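Local coordinates for N-acetyltransferase domain-containing protein (Pyrococcus horikoshii, PDB 1WWZ), which binds acetyl-coenzyme A in a GNAT fold and probably transfers its acyl group to an acceptor that is not known, at residues K74-K79 / A87-V92; K105-C110 / E137-K142. All blocks are in the same frame, centred on the assembly; numbering follows the deposited sequence.

Contact 1 (K74-K79 / A87-V92). With ACO (acetyl coenzyme *a), chain C.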
ATOM      1  N   LYS A  74      -5.094  -6.278  15.656  1.00 16.56           N
ATOM      2  CA  LYS A  74      -3.740  -6.135  16.190  1.00 17.23           C
ATOM      3  C   LYS A  74      -3.580  -6.894  17.504  1.00 17.86           C
ATOM      4  O   LYS A  74      -2.481  -6.970  18.052  1.00 18.33           O
ATOM      5  CB  LYS A  74      -3.420  -4.653  16.424  1.00 17.87           C
ATOM      6  CG  LYS A  74      -4.265  -4.004  17.514  1.00 22.14           C
ATOM      7  CD  LYS A  74      -3.865  -2.554  17.750  1.00 22.62           C
ATOM      8  CE  LYS A  74      -4.543  -1.981  18.991  1.00 25.92           C
ATOM      9  NZ  LYS A  74      -6.035  -1.982  18.891  1.00 28.58           N
ATOM     10  N   ASP A  75      -4.674  -7.464  17.999  1.00 17.06           N
ATOM     11  CA  ASP A  75      -4.644  -8.176  19.270  1.00 18.47           C
ATOM     12  C   ASP A  75      -5.236  -9.582  19.200  1.00 17.99           C
ATOM     13  O   ASP A  75      -6.196  -9.901  19.901  1.00 17.00           O
ATOM     14  CB  ASP A  75      -5.378  -7.331  20.317  1.00 20.51           C
ATOM     15  CG  ASP A  75      -5.364  -7.958  21.695  1.00 22.79           C
ATOM     16  OD1 ASP A  75      -4.303  -8.469  22.106  1.00 20.99           O
ATOM     17  OD2 ASP A  75      -6.416  -7.920  22.370  1.00 22.45           O
ATOM     18  N   TRP A  76      -4.645 -10.432  18.365  1.00 17.89           N
ATOM     19  CA  TRP A  76      -5.136 -11.794  18.210  1.00 17.91           C
ATOM     20  C   TRP A  76      -4.194 -12.842  18.791  1.00 18.06           C
ATOM     21  O   TRP A  76      -3.012 -12.894  18.454  1.00 21.31           O
ATOM     22  CB  TRP A  76      -5.367 -12.099  16.729  1.00 16.86           C
ATOM     23  CG  TRP A  76      -6.074 -13.388  16.512  1.00 17.55           C
ATOM     24  CD1 TRP A  76      -5.549 -14.544  16.007  1.00 17.18           C
ATOM     25  CD2 TRP A  76      -7.445 -13.668  16.819  1.00 16.68           C
ATOM     26  NE1 TRP A  76      -6.510 -15.528  15.981  1.00 17.82           N
ATOM     27  CE2 TRP A  76      -7.683 -15.016  16.475  1.00 18.83           C
ATOM     28  CE3 TRP A  76      -8.495 -12.910  17.355  1.00 19.34           C
ATOM     29  CZ2 TRP A  76      -8.933 -15.625  16.645  1.00 19.57           C
ATOM     30  CZ3 TRP A  76      -9.740 -13.517  17.526  1.00 18.72           C
ATOM     31  CH2 TRP A  76      -9.942 -14.861  17.172  1.00 18.14           C
ATOM     32  N   PHE A  77      -4.713 -13.694  19.664  1.00 16.52           N
ATOM     33  CA  PHE A  77      -3.854 -14.713  20.225  1.00 17.01           C
ATOM     34  C   PHE A  77      -3.905 -15.969  19.370  1.00 16.50           C
ATOM     35  O   PHE A  77      -4.978 -16.474  19.046  1.00 16.88           O
ATOM     36  CB  PHE A  77      -4.250 -15.059  21.655  1.00 18.92           C
ATOM     37  CG  PHE A  77      -3.213 -15.871  22.364  1.00 21.65           C
ATOM     38  CD1 PHE A  77      -2.164 -15.249  23.033  1.00 23.80           C
ATOM     39  CD2 PHE A  77      -3.234 -17.258  22.290  1.00 23.80           C
ATOM     40  CE1 PHE A  77      -1.147 -16.001  23.613  1.00 24.80           C
ATOM     41  CE2 PHE A  77      -2.217 -18.017  22.867  1.00 25.07           C
ATOM     42  CZ  PHE A  77      -1.175 -17.385  23.528  1.00 23.60           C
ATOM     43  N   SER A  78      -2.731 -16.464  18.998  1.00 15.50           N
ATOM     44  CA  SER A  78      -2.641 -17.669  18.184  1.00 16.72           C
ATOM     45  C   SER A  78      -2.026 -18.808  18.981  1.00 17.01           C
ATOM     46  O   SER A  78      -0.905 -18.697  19.473  1.00 18.43           O
ATOM     47  CB  SER A  78      -1.788 -17.412  16.943  1.00 16.25           C
ATOM     48  OG  SER A  78      -1.477 -18.639  16.302  1.00 16.93           O
ATOM     49  N   LYS A  79      -2.768 -19.904  19.100  1.00 18.20           N
ATOM     50  CA  LYS A  79      -2.292 -21.073  19.829  1.00 20.27           C
ATOM     51  C   LYS A  79      -1.135 -21.706  19.070  1.00 21.45           C
ATOM     52  O   LYS A  79      -0.299 -22.390  19.653  1.00 21.02           O
ATOM     53  CB  LYS A  79      -3.425 -22.089  19.991  1.00 23.15           C
ATOM     54  CG  LYS A  79      -4.661 -21.527  20.689  1.00 25.30           C
ATOM     55  CD  LYS A  79      -5.770 -22.570  20.797  1.00 28.87           C
ATOM     56  CE  LYS A  79      -5.368 -23.719  21.706  1.00 29.09           C
ATOM     57  NZ  LYS A  79      -5.135 -23.234  23.090  1.00 28.12           N
ATOM     58  N   ALA A  87      -3.956 -10.400  12.912  1.00 14.79           N
ATOM     59  CA  ALA A  87      -4.798 -11.319  12.165  1.00 15.30           C
ATOM     60  C   ALA A  87      -5.701 -10.574  11.209  1.00 14.95           C
ATOM     61  O   ALA A  87      -6.004  -9.407  11.420  1.00 15.15           O
ATOM     62  CB  ALA A  87      -5.651 -12.154  13.129  1.00 17.16           C
ATOM     63  N   ILE A  88      -6.101 -11.256  10.139  1.00 14.50           N
ATOM     64  CA  ILE A  88      -7.036 -10.710   9.167  1.00 14.78           C
ATOM     65  C   ILE A  88      -8.252 -11.610   9.352  1.00 14.77           C
ATOM     66  O   ILE A  88      -8.184 -12.799   9.053  1.00 15.51           O
ATOM     67  CB  ILE A  88      -6.520 -10.842   7.711  1.00 15.18           C
ATOM     68  CG1 ILE A  88      -5.197 -10.082   7.549  1.00 15.08           C
ATOM     69  CG2 ILE A  88      -7.570 -10.290   6.743  1.00 16.58           C
ATOM     70  CD1 ILE A  88      -4.591 -10.143   6.141  1.00 15.72           C
ATOM     71  N   HIS A  89      -9.347 -11.056   9.867  1.00 14.89           N
ATOM     72  CA  HIS A  89     -10.555 -11.843  10.107  1.00 14.66           C
ATOM     73  C   HIS A  89     -11.469 -11.951   8.898  1.00 14.79           C
ATOM     74  O   HIS A  89     -12.176 -12.942   8.741  1.00 16.02           O
ATOM     75  CB  HIS A  89     -11.358 -11.256  11.269  1.00 14.12           C
ATOM     76  CG  HIS A  89     -10.688 -11.396  12.598  1.00 15.59           C
ATOM     77  ND1 HIS A  89     -10.250 -12.607  13.084  1.00 17.93           N
ATOM     78  CD2 HIS A  89     -10.410 -10.480  13.557  1.00 15.87           C
ATOM     79  CE1 HIS A  89      -9.732 -12.433  14.288  1.00 16.73           C
ATOM     80  NE2 HIS A  89      -9.816 -11.152  14.597  1.00 16.49           N
ATOM     81  N   GLU A  90     -11.467 -10.921   8.064  1.00 14.89           N
ATOM     82  CA  GLU A  90     -12.308 -10.913   6.878  1.00 15.42           C
ATOM     83  C   GLU A  90     -11.685  -9.998   5.836  1.00 15.24           C
ATOM     84  O   GLU A  90     -10.964  -9.067   6.174  1.00 13.48           O
ATOM     85  CB  GLU A  90     -13.721 -10.442   7.228  1.00 16.26           C
ATOM     86  CG  GLU A  90     -14.699 -10.670   6.091  1.00 18.02           C
ATOM     87  CD  GLU A  90     -14.590 -12.075   5.532  1.00 18.77           C
ATOM     88  OE1 GLU A  90     -15.066 -13.018   6.197  1.00 19.53           O
ATOM     89  OE2 GLU A  90     -14.008 -12.240   4.436  1.00 19.19           O
ATOM     90  N   PHE A  91     -11.977 -10.265   4.570  1.00 14.97           N
ATOM     91  CA  PHE A  91     -11.400  -9.495   3.477  1.00 14.22           C
ATOM     92  C   PHE A  91     -12.246  -9.797   2.249  1.00 15.47           C
ATOM     93  O   PHE A  91     -12.227 -10.914   1.737  1.00 16.12           O
ATOM     94  CB  PHE A  91      -9.956  -9.968   3.290  1.00 14.43           C
ATOM     95  CG  PHE A  91      -9.223  -9.314   2.158  1.00 14.16           C
ATOM     96  CD1 PHE A  91      -9.534  -8.024   1.743  1.00 12.67           C
ATOM     97  CD2 PHE A  91      -8.160  -9.977   1.550  1.00 15.89           C
ATOM     98  CE1 PHE A  91      -8.792  -7.402   0.741  1.00 11.71           C
ATOM     99  CE2 PHE A  91      -7.410  -9.362   0.545  1.00 16.23           C
ATOM    100  CZ  PHE A  91      -7.728  -8.073   0.143  1.00 15.67           C
ATOM    101  N   VAL A  92     -12.995  -8.809   1.777  1.00 14.81           N
ATOM    102  CA  VAL A  92     -13.855  -9.052   0.630  1.00 15.74           C
ATOM    103  C   VAL A  92     -14.176  -7.787  -0.153  1.00 15.68           C
ATOM    104  O   VAL A  92     -14.304  -6.699   0.409  1.00 15.87           O
ATOM    105  CB  VAL A  92     -15.174  -9.732   1.085  1.00 16.15           C
ATOM    106  CG1 VAL A  92     -15.887  -8.854   2.104  1.00 18.58           C
ATOM    107  CG2 VAL A  92     -16.078 -10.008  -0.111  1.00 17.20           C
TER
HETATM  108  N1A ACO C1001      -7.047 -15.638  -9.509  1.00 47.04           N
HETATM  109  C2A ACO C1001      -5.739 -15.377  -9.541  1.00 46.29           C
HETATM  110  N3A ACO C1001      -5.102 -14.353  -8.901  1.00 46.43           N
HETATM  111  C4A ACO C1001      -5.978 -13.541  -8.163  1.00 46.35           C
HETATM  112  C5A ACO C1001      -7.342 -13.738  -8.086  1.00 46.76           C
HETATM  113  C6A ACO C1001      -7.898 -14.866  -8.818  1.00 46.92           C
HETATM  114  N6A ACO C1001      -9.208 -15.132  -8.822  1.00 47.41           N
HETATM  115  N7A ACO C1001      -7.926 -12.760  -7.290  1.00 46.48           N
HETATM  116  C8A ACO C1001      -6.923 -12.018  -6.906  1.00 46.23           C
HETATM  117  N9A ACO C1001      -5.687 -12.433  -7.396  1.00 45.20           N
HETATM  118  C1B ACO C1001      -4.369 -11.860  -7.188  1.00 44.31           C
HETATM  119  C2B ACO C1001      -3.736 -11.240  -8.446  1.00 44.05           C
HETATM  120  O2B ACO C1001      -2.305 -11.319  -8.278  1.00 43.93           O
HETATM  121  C3B ACO C1001      -4.357  -9.818  -8.464  1.00 43.32           C
HETATM  122  O3B ACO C1001      -3.426  -8.974  -9.169  1.00 44.49           O
HETATM  123  P3B ACO C1001      -3.435  -8.646 -10.744  1.00 45.57           P
HETATM  124  O7A ACO C1001      -3.224  -9.982 -11.388  1.00 44.86           O
HETATM  125  O8A ACO C1001      -2.311  -7.746 -10.949  1.00 46.32           O
HETATM  126  O9A ACO C1001      -4.750  -8.038 -11.043  1.00 45.29           O
HETATM  127  C4B ACO C1001      -4.401  -9.464  -7.001  1.00 41.68           C
HETATM  128  O4B ACO C1001      -4.376 -10.752  -6.324  1.00 43.34           O
HETATM  129  C5B ACO C1001      -5.686  -8.823  -6.522  1.00 37.98           C
HETATM  130  O5B ACO C1001      -6.163  -7.783  -7.358  1.00 31.93           O
HETATM  131  P1A ACO C1001      -7.381  -6.899  -6.848  1.00 27.94           P
HETATM  132  O1A ACO C1001      -8.067  -6.375  -8.028  1.00 27.26           O
HETATM  133  O2A ACO C1001      -6.845  -5.891  -5.850  1.00 29.75           O
HETATM  134  O3A ACO C1001      -8.352  -8.074  -6.242  1.00 29.32           O
HETATM  135  P2A ACO C1001      -9.728  -7.899  -5.558  1.00 24.55           P
HETATM  136  O4A ACO C1001     -10.631  -8.753  -6.353  1.00 28.82           O
HETATM  137  O5A ACO C1001     -10.014  -6.440  -5.497  1.00 23.23           O
HETATM  138  O6A ACO C1001      -9.578  -8.446  -4.109  1.00 24.11           O
HETATM  139  CBP ACO C1001     -10.280 -10.500  -2.871  1.00 21.66           C
HETATM  140  CCP ACO C1001      -9.242  -9.863  -3.764  1.00 22.69           C
HETATM  141  CDP ACO C1001      -9.741 -11.925  -2.509  1.00 21.28           C
HETATM  142  CEP ACO C1001     -10.489  -9.638  -1.606  1.00 20.22           C
HETATM  143  CAP ACO C1001     -11.631 -10.579  -3.682  1.00 19.66           C
HETATM  144  OAP ACO C1001     -11.439 -11.405  -4.827  1.00 20.02           O
HETATM  145  C9P ACO C1001     -12.843 -11.163  -2.911  1.00 17.98           C
HETATM  146  O9P ACO C1001     -13.621 -10.442  -2.300  1.00 16.89           O
HETATM  147  N8P ACO C1001     -12.989 -12.527  -2.943  1.00 19.22           N
HETATM  148  C7P ACO C1001     -14.081 -13.264  -2.259  1.00 19.67           C
HETATM  149  C6P ACO C1001     -13.941 -13.312  -0.724  1.00 22.22           C
HETATM  150  C5P ACO C1001     -12.665 -13.982  -0.278  1.00 24.16           C
HETATM  151  O5P ACO C1001     -12.298 -15.076  -0.779  1.00 24.75           O
HETATM  152  N4P ACO C1001     -11.936 -13.407   0.666  1.00 25.13           N
HETATM  153  C3P ACO C1001     -10.684 -13.740   1.354  1.00 27.64           C
HETATM  154  C2P ACO C1001     -11.091 -14.737   2.443  1.00 30.76           C
HETATM  155  S1P ACO C1001      -9.539 -15.169   3.402  1.00 34.17           S
HETATM  156  C   ACO C1001      -9.693 -14.231   4.601  1.00 35.60           C
HETATM  157  O   ACO C1001     -10.657 -13.372   4.865  1.00 37.41           O
HETATM  158  CH3 ACO C1001      -8.706 -14.019   5.906  1.00 34.99           C
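Trp76 lays one face of its indole over the edge of the His89 imidazole. The two rings belong to neighbouring antiparallel strands, 65-78 and 83-93, which form a beta hairpin in the central sheet of a GNAT acetyltransferase fold; Trp76 lies past a corner in the first. The stack is T-shaped: the ring planes stand at 79°, and the centroids of the Trp76 six-membered ring and the His89 ring are 4.5 Å apart. His89 CE1 makes the closest approach, 3.3 Å from Trp76 CE3, toward the rim of the indole. The Trp76 CG is anti to the backbone N (chi1 -171°), which swings the indole across to the neighbouring strand. Trp76 CB packs on Ala87 CB at 3.6 Å. No hydrogen bond joins the two segments. His89 NE2 is hydrogen-bonded to Asp73 OD2, and its ring meets Trp48 of helix 38-53 edge to face; with Trp76, these contacts would limit its rotation. The backbones of His89 and Glu90 both bond to Val71, a beta bulge in strand 83-93 beside the acetyl group, as in other GNAT enzymes.

Segment 87-92 then becomes a wall of the acetyl-CoA pocket. The Ile88 carbonyl O lies 3.4 Å from the acetyl CH3 of the cofactor. Glu90 bends back at chi2, and its OE2 accepts a bond of 2.8 Å from Phe91 N, which comes from above the carboxylate plane; Tyr28 OH also bonds to OE2. The Phe91 ring carries the pantetheine methyl CEP over the centre of one face. Phe91 O accepts a 2.7 Å hydrogen bond from cofactor N4P, with an N-H...O angle of 153°.

Contact 2 (K105-C110 / E137-K142). With ACO (acetyl coenzyme *a), chain C.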
ATOM      1  N   LYS A 105      -5.216  -2.615  -2.428  1.00 16.17           N
ATOM      2  CA  LYS A 105      -5.136  -1.406  -1.607  1.00 17.20           C
ATOM      3  C   LYS A 105      -5.514  -1.691  -0.160  1.00 17.13           C
ATOM      4  O   LYS A 105      -4.879  -1.194   0.775  1.00 16.44           O
ATOM      5  CB  LYS A 105      -6.046  -0.314  -2.165  1.00 17.78           C
ATOM      6  CG  LYS A 105      -5.674   0.144  -3.568  1.00 22.44           C
ATOM      7  CD  LYS A 105      -6.593   1.261  -4.045  1.00 25.70           C
ATOM      8  CE  LYS A 105      -6.357   2.548  -3.270  1.00 26.54           C
ATOM      9  NZ  LYS A 105      -4.983   3.076  -3.502  1.00 27.75           N
ATOM     10  N   LEU A 106      -6.551  -2.497   0.020  1.00 15.46           N
ATOM     11  CA  LEU A 106      -6.991  -2.847   1.359  1.00 16.07           C
ATOM     12  C   LEU A 106      -5.937  -3.685   2.073  1.00 15.93           C
ATOM     13  O   LEU A 106      -5.690  -3.484   3.259  1.00 15.47           O
ATOM     14  CB  LEU A 106      -8.324  -3.603   1.298  1.00 15.33           C
ATOM     15  CG  LEU A 106      -9.571  -2.745   1.037  1.00 16.59           C
ATOM     16  CD1 LEU A 106     -10.754  -3.643   0.726  1.00 15.77           C
ATOM     17  CD2 LEU A 106      -9.867  -1.867   2.255  1.00 16.87           C
ATOM     18  N   LEU A 107      -5.308  -4.615   1.353  1.00 15.23           N
ATOM     19  CA  LEU A 107      -4.293  -5.470   1.965  1.00 14.75           C
ATOM     20  C   LEU A 107      -3.061  -4.670   2.375  1.00 15.36           C
ATOM     21  O   LEU A 107      -2.511  -4.874   3.459  1.00 15.62           O
ATOM     22  CB  LEU A 107      -3.908  -6.611   1.015  1.00 15.74           C
ATOM     23  CG  LEU A 107      -2.974  -7.699   1.564  1.00 17.51           C
ATOM     24  CD1 LEU A 107      -3.528  -8.262   2.874  1.00 17.02           C
ATOM     25  CD2 LEU A 107      -2.830  -8.808   0.529  1.00 17.67           C
ATOM     26  N   ILE A 108      -2.629  -3.755   1.513  1.00 13.74           N
ATOM     27  CA  ILE A 108      -1.479  -2.913   1.822  1.00 14.52           C
ATOM     28  C   ILE A 108      -1.793  -2.074   3.065  1.00 13.96           C
ATOM     29  O   ILE A 108      -0.951  -1.916   3.947  1.00 14.52           O
ATOM     30  CB  ILE A 108      -1.140  -1.990   0.628  1.00 14.19           C
ATOM     31  CG1 ILE A 108      -0.557  -2.837  -0.511  1.00 14.62           C
ATOM     32  CG2 ILE A 108      -0.162  -0.897   1.058  1.00 14.28           C
ATOM     33  CD1 ILE A 108      -0.319  -2.069  -1.811  1.00 16.20           C
ATOM     34  N   THR A 109      -3.014  -1.552   3.129  1.00 14.35           N
ATOM     35  CA  THR A 109      -3.445  -0.754   4.270  1.00 16.00           C
ATOM     36  C   THR A 109      -3.380  -1.617   5.525  1.00 15.65           C
ATOM     37  O   THR A 109      -2.926  -1.170   6.581  1.00 16.04           O
ATOM     38  CB  THR A 109      -4.888  -0.254   4.077  1.00 16.62           C
ATOM     39  OG1 THR A 109      -4.938   0.615   2.940  1.00 17.43           O
ATOM     40  CG2 THR A 109      -5.369   0.508   5.308  1.00 18.11           C
ATOM     41  N   CYS A 110      -3.841  -2.856   5.399  1.00 14.31           N
ATOM     42  CA  CYS A 110      -3.829  -3.799   6.510  1.00 16.43           C
ATOM     43  C   CYS A 110      -2.410  -4.093   6.992  1.00 16.42           C
ATOM     44  O   CYS A 110      -2.138  -4.096   8.195  1.00 17.04           O
ATOM     45  CB  CYS A 110      -4.501  -5.109   6.092  1.00 16.69           C
ATOM     46  SG  CYS A 110      -4.272  -6.464   7.272  1.00 18.31           S
ATOM     47  N   GLU A 137       0.236 -14.820  -1.062  1.00 20.24           N
ATOM     48  CA  GLU A 137       1.613 -15.253  -1.284  1.00 21.71           C
ATOM     49  C   GLU A 137       2.446 -14.155  -1.945  1.00 22.97           C
ATOM     50  O   GLU A 137       3.640 -14.021  -1.676  1.00 22.67           O
ATOM     51  CB  GLU A 137       1.647 -16.529  -2.135  1.00 23.95           C
ATOM     52  CG  GLU A 137       0.906 -17.701  -1.508  1.00 27.24           C
ATOM     53  CD  GLU A 137       1.159 -19.012  -2.231  1.00 30.45           C
ATOM     54  OE1 GLU A 137       1.097 -19.028  -3.477  1.00 30.62           O
ATOM     55  OE2 GLU A 137       1.413 -20.028  -1.550  1.00 31.87           O
ATOM     56  N   LYS A 138       1.810 -13.369  -2.805  1.00 23.82           N
ATOM     57  CA  LYS A 138       2.497 -12.274  -3.482  1.00 24.08           C
ATOM     58  C   LYS A 138       2.948 -11.227  -2.476  1.00 24.45           C
ATOM     59  O   LYS A 138       3.865 -10.446  -2.739  1.00 23.68           O
ATOM     60  CB  LYS A 138       1.569 -11.634  -4.509  1.00 26.59           C
ATOM     61  CG  LYS A 138       1.391 -12.485  -5.740  1.00 29.67           C
ATOM     62  CD  LYS A 138       0.242 -11.998  -6.590  1.00 33.04           C
ATOM     63  CE  LYS A 138       0.357 -12.575  -7.986  1.00 34.84           C
ATOM     64  NZ  LYS A 138      -0.012 -11.523  -8.973  1.00 37.75           N
ATOM     65  N   PHE A 139       2.291 -11.212  -1.322  1.00 22.38           N
ATOM     66  CA  PHE A 139       2.626 -10.260  -0.280  1.00 22.22           C
ATOM     67  C   PHE A 139       3.445 -10.868   0.847  1.00 22.23           C
ATOM     68  O   PHE A 139       3.586 -10.273   1.913  1.00 23.42           O
ATOM     69  CB  PHE A 139       1.351  -9.614   0.259  1.00 20.74           C
ATOM     70  CG  PHE A 139       0.867  -8.477  -0.587  1.00 20.26           C
ATOM     71  CD1 PHE A 139       1.285  -7.175  -0.325  1.00 19.99           C
ATOM     72  CD2 PHE A 139       0.055  -8.712  -1.691  1.00 20.35           C
ATOM     73  CE1 PHE A 139       0.904  -6.121  -1.153  1.00 19.32           C
ATOM     74  CE2 PHE A 139      -0.332  -7.664  -2.527  1.00 20.87           C
ATOM     75  CZ  PHE A 139       0.093  -6.366  -2.256  1.00 20.19           C
ATOM     76  N   GLY A 140       3.984 -12.058   0.609  1.00 22.95           N
ATOM     77  CA  GLY A 140       4.820 -12.686   1.613  1.00 21.81           C
ATOM     78  C   GLY A 140       4.202 -13.714   2.535  1.00 21.76           C
ATOM     79  O   GLY A 140       4.908 -14.270   3.374  1.00 22.56           O
ATOM     80  N   PHE A 141       2.902 -13.965   2.410  1.00 20.58           N
ATOM     81  CA  PHE A 141       2.254 -14.956   3.264  1.00 20.63           C
ATOM     82  C   PHE A 141       2.633 -16.354   2.792  1.00 22.04           C
ATOM     83  O   PHE A 141       2.789 -16.591   1.594  1.00 22.75           O
ATOM     84  CB  PHE A 141       0.730 -14.796   3.219  1.00 19.72           C
ATOM     85  CG  PHE A 141       0.209 -13.675   4.077  1.00 19.83           C
ATOM     86  CD1 PHE A 141      -0.171 -13.911   5.395  1.00 19.42           C
ATOM     87  CD2 PHE A 141       0.108 -12.382   3.572  1.00 20.06           C
ATOM     88  CE1 PHE A 141      -0.645 -12.878   6.198  1.00 20.05           C
ATOM     89  CE2 PHE A 141      -0.367 -11.337   4.368  1.00 20.92           C
ATOM     90  CZ  PHE A 141      -0.745 -11.588   5.685  1.00 20.60           C
ATOM     91  N   LYS A 142       2.785 -17.271   3.741  1.00 21.49           N
ATOM     92  CA  LYS A 142       3.135 -18.650   3.430  1.00 23.87           C
ATOM     93  C   LYS A 142       2.157 -19.601   4.113  1.00 23.56           C
ATOM     94  O   LYS A 142       1.702 -19.341   5.227  1.00 21.88           O
ATOM     95  CB  LYS A 142       4.561 -18.955   3.908  1.00 25.22           C
ATOM     96  CG  LYS A 142       5.640 -18.098   3.263  1.00 29.36           C
ATOM     97  CD  LYS A 142       7.013 -18.433   3.830  1.00 32.80           C
ATOM     98  CE  LYS A 142       8.101 -17.597   3.173  1.00 34.33           C
ATOM     99  NZ  LYS A 142       8.135 -17.812   1.697  1.00 37.73           N
TER
HETATM  100  N1A ACO C1001      -7.047 -15.638  -9.509  1.00 47.04           N
HETATM  101  C2A ACO C1001      -5.739 -15.377  -9.541  1.00 46.29           C
HETATM  102  N3A ACO C1001      -5.102 -14.353  -8.901  1.00 46.43           N
HETATM  103  C4A ACO C1001      -5.978 -13.541  -8.163  1.00 46.35           C
HETATM  104  C5A ACO C1001      -7.342 -13.738  -8.086  1.00 46.76           C
HETATM  105  C6A ACO C1001      -7.898 -14.866  -8.818  1.00 46.92           C
HETATM  106  N6A ACO C1001      -9.208 -15.132  -8.822  1.00 47.41           N
HETATM  107  N7A ACO C1001      -7.926 -12.760  -7.290  1.00 46.48           N
HETATM  108  C8A ACO C1001      -6.923 -12.018  -6.906  1.00 46.23           C
HETATM  109  N9A ACO C1001      -5.687 -12.433  -7.396  1.00 45.20           N
HETATM  110  C1B ACO C1001      -4.369 -11.860  -7.188  1.00 44.31           C
HETATM  111  C2B ACO C1001      -3.736 -11.240  -8.446  1.00 44.05           C
HETATM  112  O2B ACO C1001      -2.305 -11.319  -8.278  1.00 43.93           O
HETATM  113  C3B ACO C1001      -4.357  -9.818  -8.464  1.00 43.32           C
HETATM  114  O3B ACO C1001      -3.426  -8.974  -9.169  1.00 44.49           O
HETATM  115  P3B ACO C1001      -3.435  -8.646 -10.744  1.00 45.57           P
HETATM  116  O7A ACO C1001      -3.224  -9.982 -11.388  1.00 44.86           O
HETATM  117  O8A ACO C1001      -2.311  -7.746 -10.949  1.00 46.32           O
HETATM  118  O9A ACO C1001      -4.750  -8.038 -11.043  1.00 45.29           O
HETATM  119  C4B ACO C1001      -4.401  -9.464  -7.001  1.00 41.68           C
HETATM  120  O4B ACO C1001      -4.376 -10.752  -6.324  1.00 43.34           O
HETATM  121  C5B ACO C1001      -5.686  -8.823  -6.522  1.00 37.98           C
HETATM  122  O5B ACO C1001      -6.163  -7.783  -7.358  1.00 31.93           O
HETATM  123  P1A ACO C1001      -7.381  -6.899  -6.848  1.00 27.94           P
HETATM  124  O1A ACO C1001      -8.067  -6.375  -8.028  1.00 27.26           O
HETATM  125  O2A ACO C1001      -6.845  -5.891  -5.850  1.00 29.75           O
HETATM  126  O3A ACO C1001      -8.352  -8.074  -6.242  1.00 29.32           O
HETATM  127  P2A ACO C1001      -9.728  -7.899  -5.558  1.00 24.55           P
HETATM  128  O4A ACO C1001     -10.631  -8.753  -6.353  1.00 28.82           O
HETATM  129  O5A ACO C1001     -10.014  -6.440  -5.497  1.00 23.23           O
HETATM  130  O6A ACO C1001      -9.578  -8.446  -4.109  1.00 24.11           O
HETATM  131  CBP ACO C1001     -10.280 -10.500  -2.871  1.00 21.66           C
HETATM  132  CCP ACO C1001      -9.242  -9.863  -3.764  1.00 22.69           C
HETATM  133  CDP ACO C1001      -9.741 -11.925  -2.509  1.00 21.28           C
HETATM  134  CEP ACO C1001     -10.489  -9.638  -1.606  1.00 20.22           C
HETATM  135  CAP ACO C1001     -11.631 -10.579  -3.682  1.00 19.66           C
HETATM  136  OAP ACO C1001     -11.439 -11.405  -4.827  1.00 20.02           O
HETATM  137  C9P ACO C1001     -12.843 -11.163  -2.911  1.00 17.98           C
HETATM  138  O9P ACO C1001     -13.621 -10.442  -2.300  1.00 16.89           O
HETATM  139  N8P ACO C1001     -12.989 -12.527  -2.943  1.00 19.22           N
HETATM  140  C7P ACO C1001     -14.081 -13.264  -2.259  1.00 19.67           C
HETATM  141  C6P ACO C1001     -13.941 -13.312  -0.724  1.00 22.22           C
HETATM  142  C5P ACO C1001     -12.665 -13.982  -0.278  1.00 24.16           C
HETATM  143  O5P ACO C1001     -12.298 -15.076  -0.779  1.00 24.75           O
HETATM  144  N4P ACO C1001     -11.936 -13.407   0.666  1.00 25.13           N
HETATM  145  C3P ACO C1001     -10.684 -13.740   1.354  1.00 27.64           C
HETATM  146  C2P ACO C1001     -11.091 -14.737   2.443  1.00 30.76           C
HETATM  147  S1P ACO C1001      -9.539 -15.169   3.402  1.00 34.17           S
HETATM  148  C   ACO C1001      -9.693 -14.231   4.601  1.00 35.60           C
HETATM  149  O   ACO C1001     -10.657 -13.372   4.865  1.00 37.41           O
HETATM  150  CH3 ACO C1001      -8.706 -14.019   5.906  1.00 34.99           C
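In this GNAT fold, helix 102-115 passes the C-terminal end of helix 130-138, with the CA atoms of Ile108 and Phe139, the nearest CA pair, 8.7 Å apart. A Schellman motif closes the second helix. Gly140, at positive phi, is its C-prime residue; Gly140 N bonds to Glu137 O, and Phe141 N to Tyr136 O. Phe139 sits just before this glycine and turns its ring to helix 102-115. Leu107 CD2 lies over one face of the ring in a CH-pi contact, 4.1 Å from the centroid and 29° off the normal. With Leu107 chi1 at -173° and chi2 at 53°, CD2 is the methyl that meets the ring. All three touching side chains are buried. The contact is apolar and lies beside the second subunit, whose Lys138 packs on Ile108 and Phe139. Lys138 of this chain reaches to the cofactor ribose; its NZ is placed 2.4 Å from O2B, too short for the geometry to be trusted. Ile108 crosses Phe139 at about a right angle, its CG1 3.7 Å from Phe139 CE1.

The touching side chains of contact 2 are all buried, while contact 1 is only partly so, with Trp76 and His89 partly exposed. Contact 1 joins two strands of the sheet; contact 2 joins one helix to the end of another. The chemistry follows: an aromatic pair with a polar imidazole in the first, aliphatic carbons on a phenyl ring in the second. Strand 83-93 and helix 102-115 follow each other in the chain, and the contacts meet where this strand and helix pack. Ile88 CG1 lies 3.7 Å from Cys110 SG, and Phe91 CE1 3.9 Å from Leu106 CB. Both contacts touch acetyl-CoA, contact 1 along the acetyl and pantetheine arm and contact 2 at the ribose.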